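PDB 4E3X: delta-1-pyrroline-5-carboxylate dehydrogenase, mitochondrial from Mus musculus, which catalyses the NAD-dependent oxidation of L-glutamate gamma-semialdehyde to L-glutamate, the second and last step of mitochondrial proline breakdown. Local coordinates for residues R498-I506 and Q517-A525; S339-A350 and I506-V514. All blocks are in the same frame, centred on the assembly; numbering follows the deposited sequence. Where two conformers were deposited one is given.

Contact 1 of 2, residues R498-I506 and Q517-A525. With PRO (proline), chain K.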
loop_
_atom_site.group_PDB
_atom_site.type_symbol
_atom_site.label_atom_id
_atom_site.label_comp_id
_atom_site.label_asym_id
_atom_site.label_seq_id
_atom_site.Cartn_x
_atom_site.Cartn_y
_atom_site.Cartn_z
ATOM N N ARG B 498 -12.507 -14.353 -11.756
ATOM C CA ARG B 498 -11.242 -13.954 -11.140
ATOM C C ARG B 498 -11.308 -12.633 -10.376
ATOM O O ARG B 498 -10.721 -12.510 -9.295
ATOM C CB ARG B 498 -10.169 -13.865 -12.222
ATOM C CG ARG B 498 -8.771 -13.526 -11.735
ATOM C CD ARG B 498 -7.813 -13.682 -12.916
ATOM N NE ARG B 498 -6.415 -13.382 -12.616
ATOM C CZ ARG B 498 -5.526 -14.291 -12.225
ATOM N NH1 ARG B 498 -4.272 -13.935 -11.989
ATOM N NH2 ARG B 498 -5.894 -15.553 -12.047
ATOM N N ASN B 499 -11.992 -11.641 -10.946
ATOM C CA ASN B 499 -12.125 -10.338 -10.292
ATOM C C ASN B 499 -13.502 -10.046 -9.707
ATOM O O ASN B 499 -13.775 -8.929 -9.254
ATOM C CB ASN B 499 -11.638 -9.211 -11.200
ATOM C CG ASN B 499 -10.149 -9.007 -11.084
ATOM O OD1 ASN B 499 -9.403 -9.257 -12.023
ATOM N ND2 ASN B 499 -9.705 -8.587 -9.908
ATOM N N ALA B 500 -14.365 -11.059 -9.698
ATOM C CA ALA B 500 -15.683 -10.920 -9.089
ATOM C C ALA B 500 -15.672 -11.160 -7.580
ATOM O O ALA B 500 -16.626 -10.792 -6.892
ATOM C CB ALA B 500 -16.683 -11.851 -9.766
ATOM N N ALA B 501 -14.603 -11.777 -7.071
ATOM C CA ALA B 501 -14.503 -12.096 -5.647
ATOM C C ALA B 501 -13.045 -12.166 -5.214
ATOM O O ALA B 501 -12.253 -12.887 -5.815
ATOM C CB ALA B 501 -15.201 -13.419 -5.348
ATOM N N GLY B 502 -12.697 -11.415 -4.171
ATOM C CA GLY B 502 -11.377 -11.493 -3.568
ATOM C C GLY B 502 -11.251 -12.685 -2.634
ATOM O O GLY B 502 -10.144 -13.133 -2.339
ATOM N N ASN B 503 -12.391 -13.160 -2.139
ATOM C CA ASN B 503 -12.467 -14.421 -1.413
ATOM C C ASN B 503 -13.426 -15.313 -2.176
ATOM O O ASN B 503 -14.639 -15.074 -2.201
ATOM C CB ASN B 503 -12.941 -14.209 0.022
ATOM C CG ASN B 503 -11.839 -13.719 0.910
ATOM O OD1 ASN B 503 -11.490 -12.545 0.878
ATOM N ND2 ASN B 503 -11.270 -14.616 1.701
ATOM N N PHE B 504 -12.857 -16.309 -2.845
ATOM C CA PHE B 504 -13.590 -17.150 -3.780
ATOM C C PHE B 504 -13.615 -18.570 -3.247
ATOM O O PHE B 504 -12.603 -19.088 -2.780
ATOM C CB PHE B 504 -12.904 -17.082 -5.150
ATOM C CG PHE B 504 -13.622 -17.820 -6.242
ATOM C CD1 PHE B 504 -14.877 -17.419 -6.677
ATOM C CD2 PHE B 504 -13.017 -18.891 -6.869
ATOM C CE1 PHE B 504 -15.529 -18.099 -7.702
ATOM C CE2 PHE B 504 -13.663 -19.570 -7.895
ATOM C CZ PHE B 504 -14.917 -19.178 -8.308
ATOM N N TYR B 505 -14.784 -19.188 -3.311
ATOM C CA TYR B 505 -15.005 -20.465 -2.661
ATOM C C TYR B 505 -15.496 -21.495 -3.656
ATOM O O TYR B 505 -16.387 -21.226 -4.458
ATOM C CB TYR B 505 -16.031 -20.292 -1.538
ATOM C CG TYR B 505 -15.522 -19.391 -0.436
ATOM C CD1 TYR B 505 -15.783 -18.021 -0.443
ATOM C CD2 TYR B 505 -14.760 -19.908 0.610
ATOM C CE1 TYR B 505 -15.307 -17.194 0.580
ATOM C CE2 TYR B 505 -14.285 -19.098 1.627
ATOM C CZ TYR B 505 -14.547 -17.743 1.606
ATOM O OH TYR B 505 -14.055 -16.959 2.636
ATOM N N ILE B 506 -14.896 -22.678 -3.619
ATOM C CA ILE B 506 -15.359 -23.778 -4.447
ATOM C C ILE B 506 -15.966 -24.830 -3.536
ATOM O O ILE B 506 -15.289 -25.405 -2.673
ATOM C CB ILE B 506 -14.226 -24.357 -5.299
ATOM C CG1 ILE B 506 -13.666 -23.265 -6.211
ATOM C CG2 ILE B 506 -14.720 -25.540 -6.119
ATOM C CD1 ILE B 506 -12.395 -23.642 -6.885
ATOM N N GLN B 517 -5.812 -18.479 6.957
ATOM C CA GLN B 517 -6.294 -19.511 6.036
ATOM C C GLN B 517 -6.930 -18.878 4.801
ATOM O O GLN B 517 -6.585 -19.224 3.665
ATOM C CB GLN B 517 -7.274 -20.448 6.745
ATOM C CG GLN B 517 -6.601 -21.237 7.861
ATOM C CD GLN B 517 -7.527 -22.203 8.557
ATOM O OE1 GLN B 517 -8.516 -22.661 7.983
ATOM N NE2 GLN B 517 -7.217 -22.511 9.811
ATOM N N GLN B 518 -7.861 -17.949 5.026
ATOM C CA GLN B 518 -8.424 -17.139 3.950
ATOM C C GLN B 518 -8.329 -15.656 4.296
ATOM O O GLN B 518 -9.296 -15.067 4.787
ATOM C CB GLN B 518 -9.887 -17.506 3.682
ATOM C CG GLN B 518 -10.114 -18.958 3.338
ATOM C CD GLN B 518 -10.399 -19.802 4.552
ATOM O OE1 GLN B 518 -10.908 -19.314 5.563
ATOM N NE2 GLN B 518 -10.080 -21.082 4.460
ATOM N N PRO B 519 -7.155 -15.051 4.048
ATOM C CA PRO B 519 -7.023 -13.598 4.203
ATOM C C PRO B 519 -8.177 -12.908 3.480
ATOM O O PRO B 519 -8.550 -13.315 2.368
ATOM C CB PRO B 519 -5.680 -13.308 3.531
ATOM C CG PRO B 519 -4.897 -14.566 3.782
ATOM C CD PRO B 519 -5.898 -15.669 3.585
ATOM N N PHE B 520 -8.755 -11.887 4.102
ATOM C CA PHE B 520 -10.058 -11.408 3.666
ATOM C C PHE B 520 -10.010 -10.055 2.982
ATOM O O PHE B 520 -9.356 -9.124 3.456
ATOM C CB PHE B 520 -11.006 -11.322 4.862
ATOM C CG PHE B 520 -12.416 -10.964 4.482
ATOM C CD1 PHE B 520 -12.883 -9.666 4.622
ATOM C CD2 PHE B 520 -13.262 -11.925 3.948
ATOM C CE1 PHE B 520 -14.180 -9.342 4.261
ATOM C CE2 PHE B 520 -14.557 -11.603 3.581
ATOM C CZ PHE B 520 -15.016 -10.303 3.733
ATOM N N GLY B 521 -10.740 -9.937 1.881
ATOM C CA GLY B 521 -10.892 -8.643 1.243
ATOM C C GLY B 521 -11.068 -8.772 -0.250
ATOM O O GLY B 521 -10.777 -9.820 -0.828
ATOM N N GLY B 522 -11.557 -7.711 -0.876
ATOM C CA GLY B 522 -11.718 -7.693 -2.313
ATOM C C GLY B 522 -11.668 -6.287 -2.866
ATOM O O GLY B 522 -11.701 -5.308 -2.111
ATOM N N ALA B 523 -11.603 -6.192 -4.193
ATOM C CA ALA B 523 -11.448 -4.908 -4.863
ATOM C C ALA B 523 -12.777 -4.451 -5.475
ATOM O O ALA B 523 -13.836 -4.650 -4.870
ATOM C CB ALA B 523 -10.320 -4.962 -5.895
ATOM N N ARG B 524 -12.728 -3.848 -6.660
ATOM C CA ARG B 524 -13.888 -3.127 -7.186
ATOM C C ARG B 524 -14.386 -2.161 -6.103
ATOM O O ARG B 524 -13.562 -1.498 -5.471
ATOM C CB ARG B 524 -14.954 -4.074 -7.752
ATOM C CG ARG B 524 -14.386 -4.840 -8.956
ATOM C CD ARG B 524 -15.369 -5.797 -9.591
ATOM N NE ARG B 524 -14.771 -6.394 -10.784
ATOM C CZ ARG B 524 -15.307 -7.401 -11.463
ATOM N NH1 ARG B 524 -14.684 -7.886 -12.528
ATOM N NH2 ARG B 524 -16.466 -7.924 -11.076
ATOM N N ALA B 525 -15.692 -2.061 -5.875
ATOM C CA ALA B 525 -16.178 -1.122 -4.859
ATOM C C ALA B 525 -15.979 -1.625 -3.424
ATOM O O ALA B 525 -16.256 -0.897 -2.474
ATOM C CB ALA B 525 -17.650 -0.762 -5.100
HETATM N N PRO K . -14.523 -12.050 7.669
HETATM C CA PRO K . -15.963 -12.299 7.757
HETATM C C PRO K . -16.418 -13.430 6.841
HETATM O O PRO K . -15.675 -13.914 5.981
HETATM C CB PRO K . -16.562 -10.969 7.304
HETATM C CG PRO K . -15.587 -9.964 7.809
HETATM C CD PRO K . -14.218 -10.608 7.694
HETATM O OXT PRO K . -17.555 -13.891 6.954
#
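Residues 498-506 and 517-525 draw closest where two glycines meet, the CA atoms of Gly502 and Gly522 lying 4.0 Å apart, and the chains diverge from there. A CA-H...O contact of 3.3 Å from Gly502 CA to Gly521 O marks how tight the approach is, possible because Gly502 has no side chain. Beside the glycines, the amide of Asn503 bridges two backbone positions. With CG anti to the carbonyl carbon (chi1 -79°), its OD1 takes a nearly straight bond from Gly521 N (2.9 Å, 161° at the hydrogen), while ND2 gives a more bent one to Pro519 O at 3.1 Å, arriving from above that carbonyl's plane. The Asn503 and Phe520 side chains cross at about a right angle, with amide and ring planes 35° apart. An alanine here would probably leave Gly521 N without this acceptor and Pro519 O relying on Lys531, and is likely to free the loop that carries Phe520 to move. The Phe520 ring matters because bound proline lies over one face, its CD 3.5 Å from Phe520 CD1, in the substrate pocket of the aldehyde dehydrogenase fold. Strand 503-506 pairs with strand 476-483 and with a strand of the second subunit, so the sheet behind the pocket continues across the dimer. At the far end the extended Arg524 brings a guanidinium face under Asn499 O, which stands 3.0 Å above the plane over its centre, too far off the N-H directions to bond. The group's charge is met instead by Asp471 and by Glu201 of the second subunit.

Contact 2 of 2, residues S339-A350 and I506-V514. With PRO (proline), chain K.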
loop_
_atom_site.group_PDB
_atom_site.type_symbol
_atom_site.label_atom_id
_atom_site.label_comp_id
_atom_site.label_asym_id
_atom_site.label_seq_id
_atom_site.Cartn_x
_atom_site.Cartn_y
_atom_site.Cartn_z
ATOM N N SER B 339 -24.927 -18.894 4.668
ATOM C CA SER B 339 -24.309 -17.670 4.186
ATOM C C SER B 339 -25.303 -16.515 4.129
ATOM O O SER B 339 -24.969 -15.377 4.469
ATOM C CB SER B 339 -23.663 -17.886 2.825
ATOM O OG SER B 339 -23.096 -16.669 2.377
ATOM N N ALA B 340 -26.530 -16.799 3.705
ATOM C CA ALA B 340 -27.515 -15.735 3.557
ATOM C C ALA B 340 -28.099 -15.249 4.877
ATOM O O ALA B 340 -28.437 -14.068 5.005
ATOM C CB ALA B 340 -28.638 -16.175 2.635
ATOM N N PHE B 341 -28.247 -16.149 5.843
ATOM C CA PHE B 341 -29.067 -15.842 7.012
ATOM C C PHE B 341 -28.365 -15.825 8.371
ATOM O O PHE B 341 -28.916 -15.279 9.322
ATOM C CB PHE B 341 -30.266 -16.801 7.071
ATOM C CG PHE B 341 -31.159 -16.744 5.859
ATOM C CD1 PHE B 341 -31.484 -15.528 5.277
ATOM C CD2 PHE B 341 -31.673 -17.906 5.303
ATOM C CE1 PHE B 341 -32.304 -15.468 4.158
ATOM C CE2 PHE B 341 -32.497 -17.855 4.188
ATOM C CZ PHE B 341 -32.812 -16.633 3.620
ATOM N N GLU B 342 -27.173 -16.405 8.483
ATOM C CA GLU B 342 -26.448 -16.314 9.753
ATOM C C GLU B 342 -26.200 -14.853 10.098
ATOM O O GLU B 342 -25.927 -14.034 9.213
ATOM C CB GLU B 342 -25.138 -17.103 9.714
ATOM C CG GLU B 342 -25.353 -18.605 9.816
ATOM C CD GLU B 342 -24.064 -19.397 9.769
ATOM O OE1 GLU B 342 -23.156 -19.041 8.991
ATOM O OE2 GLU B 342 -23.961 -20.382 10.529
ATOM N N TYR B 343 -26.321 -14.533 11.385
ATOM C CA TYR B 343 -26.277 -13.152 11.869
ATOM C C TYR B 343 -27.209 -12.244 11.049
ATOM O O TYR B 343 -26.926 -11.068 10.809
ATOM C CB TYR B 343 -24.833 -12.609 11.966
ATOM C CG TYR B 343 -24.756 -11.286 12.710
ATOM C CD1 TYR B 343 -25.452 -11.099 13.903
ATOM C CD2 TYR B 343 -23.995 -10.229 12.222
ATOM C CE1 TYR B 343 -25.409 -9.893 14.582
ATOM C CE2 TYR B 343 -23.945 -9.018 12.901
ATOM C CZ TYR B 343 -24.647 -8.865 14.082
ATOM O OH TYR B 343 -24.613 -7.665 14.758
ATOM N N GLY B 344 -28.339 -12.808 10.625
ATOM C CA GLY B 344 -29.320 -12.059 9.861
ATOM C C GLY B 344 -28.803 -11.472 8.559
ATOM O O GLY B 344 -29.298 -10.434 8.115
ATOM N N GLY B 345 -27.800 -12.115 7.963
ATOM C CA GLY B 345 -27.213 -11.630 6.724
ATOM C C GLY B 345 -26.410 -10.346 6.880
ATOM O O GLY B 345 -26.065 -9.704 5.884
ATOM N N GLN B 346 -26.111 -9.967 8.121
ATOM C CA GLN B 346 -25.393 -8.721 8.386
ATOM C C GLN B 346 -23.884 -8.902 8.305
ATOM O O GLN B 346 -23.144 -8.577 9.243
ATOM C CB GLN B 346 -25.794 -8.176 9.750
ATOM C CG GLN B 346 -27.289 -7.959 9.877
ATOM C CD GLN B 346 -27.661 -7.477 11.259
ATOM O OE1 GLN B 346 -28.029 -6.315 11.443
ATOM N NE2 GLN B 346 -27.541 -8.361 12.248
ATOM N N LYS B 347 -23.427 -9.430 7.176
ATOM C CA LYS B 347 -22.004 -9.641 6.961
ATOM C C LYS B 347 -21.631 -9.106 5.598
ATOM O O LYS B 347 -22.378 -9.270 4.635
ATOM C CB LYS B 347 -21.654 -11.126 7.017
ATOM C CG LYS B 347 -21.996 -11.832 8.320
ATOM C CD LYS B 347 -21.423 -13.242 8.322
ATOM C CE LYS B 347 -21.713 -13.955 9.630
ATOM N NZ LYS B 347 -21.098 -15.308 9.675
ATOM N N CYS B 348 -20.465 -8.483 5.505
ATOM C CA CYS B 348 -19.958 -7.999 4.227
ATOM C C CYS B 348 -19.754 -9.140 3.247
ATOM O O CYS B 348 -19.665 -8.912 2.050
ATOM C CB CYS B 348 -18.630 -7.276 4.417
ATOM S SG CYS B 348 -18.748 -5.820 5.440
ATOM N N SER B 349 -19.684 -10.367 3.776
ATOM C CA SER B 349 -19.440 -11.580 2.994
ATOM C C SER B 349 -20.701 -12.396 2.692
ATOM O O SER B 349 -20.621 -13.395 1.983
ATOM C CB SER B 349 -18.479 -12.494 3.755
ATOM O OG SER B 349 -19.006 -12.786 5.042
ATOM N N ALA B 350 -21.850 -12.001 3.239
ATOM C CA ALA B 350 -23.077 -12.805 3.124
ATOM C C ALA B 350 -23.550 -12.979 1.687
ATOM O O ALA B 350 -23.520 -12.034 0.900
ATOM C CB ALA B 350 -24.188 -12.186 3.954
ATOM N N ILE B 506 -14.896 -22.678 -3.619
ATOM C CA ILE B 506 -15.359 -23.778 -4.447
ATOM C C ILE B 506 -15.966 -24.830 -3.536
ATOM O O ILE B 506 -15.289 -25.405 -2.673
ATOM C CB ILE B 506 -14.226 -24.357 -5.299
ATOM C CG1 ILE B 506 -13.666 -23.265 -6.211
ATOM C CG2 ILE B 506 -14.720 -25.540 -6.119
ATOM C CD1 ILE B 506 -12.395 -23.642 -6.885
ATOM N N ASN B 507 -17.268 -25.036 -3.702
ATOM C CA ASN B 507 -18.010 -25.994 -2.891
ATOM C C ASN B 507 -17.974 -25.684 -1.397
ATOM O O ASN B 507 -17.947 -26.579 -0.557
ATOM C CB ASN B 507 -17.563 -27.419 -3.222
ATOM C CG ASN B 507 -17.890 -27.783 -4.653
ATOM O OD1 ASN B 507 -18.942 -27.392 -5.165
ATOM N ND2 ASN B 507 -16.997 -28.515 -5.313
ATOM N N ASP B 508 -17.994 -24.395 -1.079
ATOM C CA ASP B 508 -18.186 -23.958 0.297
ATOM C C ASP B 508 -18.931 -22.627 0.290
ATOM O O ASP B 508 -19.048 -21.979 -0.761
ATOM C CB ASP B 508 -16.848 -23.832 1.040
ATOM C CG ASP B 508 -16.974 -24.149 2.524
ATOM O OD1 ASP B 508 -18.069 -23.930 3.092
ATOM O OD2 ASP B 508 -15.978 -24.614 3.123
ATOM N N LYS B 509 -19.441 -22.227 1.455
ATOM C CA LYS B 509 -20.199 -20.985 1.555
ATOM C C LYS B 509 -19.304 -19.742 1.515
ATOM O O LYS B 509 -18.095 -19.812 1.782
ATOM C CB LYS B 509 -21.062 -20.963 2.818
ATOM C CG LYS B 509 -20.293 -21.031 4.132
ATOM C CD LYS B 509 -21.261 -20.909 5.314
ATOM C CE LYS B 509 -20.559 -20.992 6.658
ATOM N NZ LYS B 509 -19.506 -19.951 6.806
ATOM N N SER B 510 -19.908 -18.598 1.203
ATOM C CA SER B 510 -19.148 -17.374 0.947
ATOM C C SER B 510 -18.744 -16.618 2.204
ATOM O O SER B 510 -18.025 -15.629 2.099
ATOM C CB SER B 510 -19.924 -16.445 0.011
ATOM O OG SER B 510 -21.094 -15.958 0.649
ATOM N N THR B 511 -19.211 -17.069 3.367
ATOM C CA THR B 511 -18.869 -16.429 4.640
ATOM C C THR B 511 -17.877 -17.273 5.422
ATOM O O THR B 511 -17.609 -18.418 5.066
ATOM C CB THR B 511 -20.105 -16.261 5.528
ATOM O OG1 THR B 511 -20.691 -17.545 5.771
ATOM C CG2 THR B 511 -21.123 -15.349 4.875
ATOM N N GLY B 512 -17.339 -16.707 6.497
ATOM C CA GLY B 512 -16.559 -17.471 7.453
ATOM C C GLY B 512 -15.083 -17.612 7.150
ATOM O O GLY B 512 -14.490 -18.650 7.443
ATOM N N SER B 513 -14.479 -16.579 6.577
ATOM C CA SER B 513 -13.036 -16.604 6.387
ATOM C C SER B 513 -12.334 -16.768 7.732
ATOM O O SER B 513 -12.789 -16.265 8.764
ATOM C CB SER B 513 -12.546 -15.335 5.694
ATOM O OG SER B 513 -12.751 -14.197 6.518
ATOM N N VAL B 514 -11.227 -17.493 7.708
ATOM C CA VAL B 514 -10.457 -17.757 8.907
ATOM C C VAL B 514 -9.061 -17.156 8.763
ATOM O O VAL B 514 -8.390 -17.333 7.745
ATOM C CB VAL B 514 -10.385 -19.270 9.172
ATOM C CG1 VAL B 514 -9.418 -19.574 10.310
ATOM C CG2 VAL B 514 -11.776 -19.811 9.492
HETATM N N PRO K . -14.523 -12.050 7.669
HETATM C CA PRO K . -15.963 -12.299 7.757
HETATM C C PRO K . -16.418 -13.430 6.841
HETATM O O PRO K . -15.675 -13.914 5.981
HETATM C CB PRO K . -16.562 -10.969 7.304
HETATM C CG PRO K . -15.587 -9.964 7.809
HETATM C CD PRO K . -14.218 -10.608 7.694
HETATM O OXT PRO K . -17.555 -13.891 6.954
HETATM O O HOH W 1 -22.465 -16.878 7.654
HETATM O O HOH W 2 -18.323 -14.763 9.030
#
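Thr511 pushes its CG2 methyl between two serines, 3.3 Å from Ser349 OG and 3.4 Å from Ser339 OG, and also rests against Ala350 CA. The crossing Lys347 chain passes the same methyl with its CD. Ser510 OG links both parts of the facing segment: it accepts from Ser339 OG at 2.7 Å and donates to Ser349 O at 2.9 Å, almost head-on to the carbonyl. Ser339 OG, set anti to the backbone N (chi1 179°), also receives the N-H of Cys351, so the end of helix 329-341 is tied to the chain beyond the nucleophile loop. This loop, with Cys348 in the type I turn 347-350, is the catalytic segment of aldehyde dehydrogenases, and residues 511-513 face it across the substrate pocket. Bound proline is gripped between them by its carboxylate. OXT takes a bond of 2.6 Å from Ser349 OG and a nearly straight one from Gly512 N (175°), while proline O receives Ser513 N and Ser513 OG, each at 3.0 Å. These hydroxyls and backbone N-H groups probably hold the carboxylate of the semialdehyde substrate in the same way. A water lies between Lys347 NZ, also bonded to Gln157, and OXT, but too close to OXT to be a certain bridge. A second water joins Lys347 NZ to Thr511 OG1 and Glu342 OE1. Away from Ser349, Lys509 bends at chi4 (57°), NZ giving Thr511 OG1 a 2.9 Å hydrogen bond; Glu342 OE1, 4.4 Å from NZ, lies beyond a salt bridge, and Glu342 OE2 is bonded to Tyr559 of the second subunit.

How the contacts relate
Both contacts are buried, and they illustrate how one pocket can be assembled from interleaved segments: 506-514 continues strand 503-506 of contact 1, and 517-525 follows it shortly afterwards; Ile506 is shared by the two contacts. Contact 1 joins neighbouring pieces of chain and relies on close glycine backbones and an asparagine amide, with its charged pairs at the Arg524 end; contact 2 brings in the nucleophile loop from far away in sequence and works largely through hydroxyls and water. Accordingly, contact 1 supplies an aromatic wall for the bound proline, and contact 2 holds its carboxylate. The two meet where Ser513 packs against Phe520 and Tyr505, and each also reaches the second subunit.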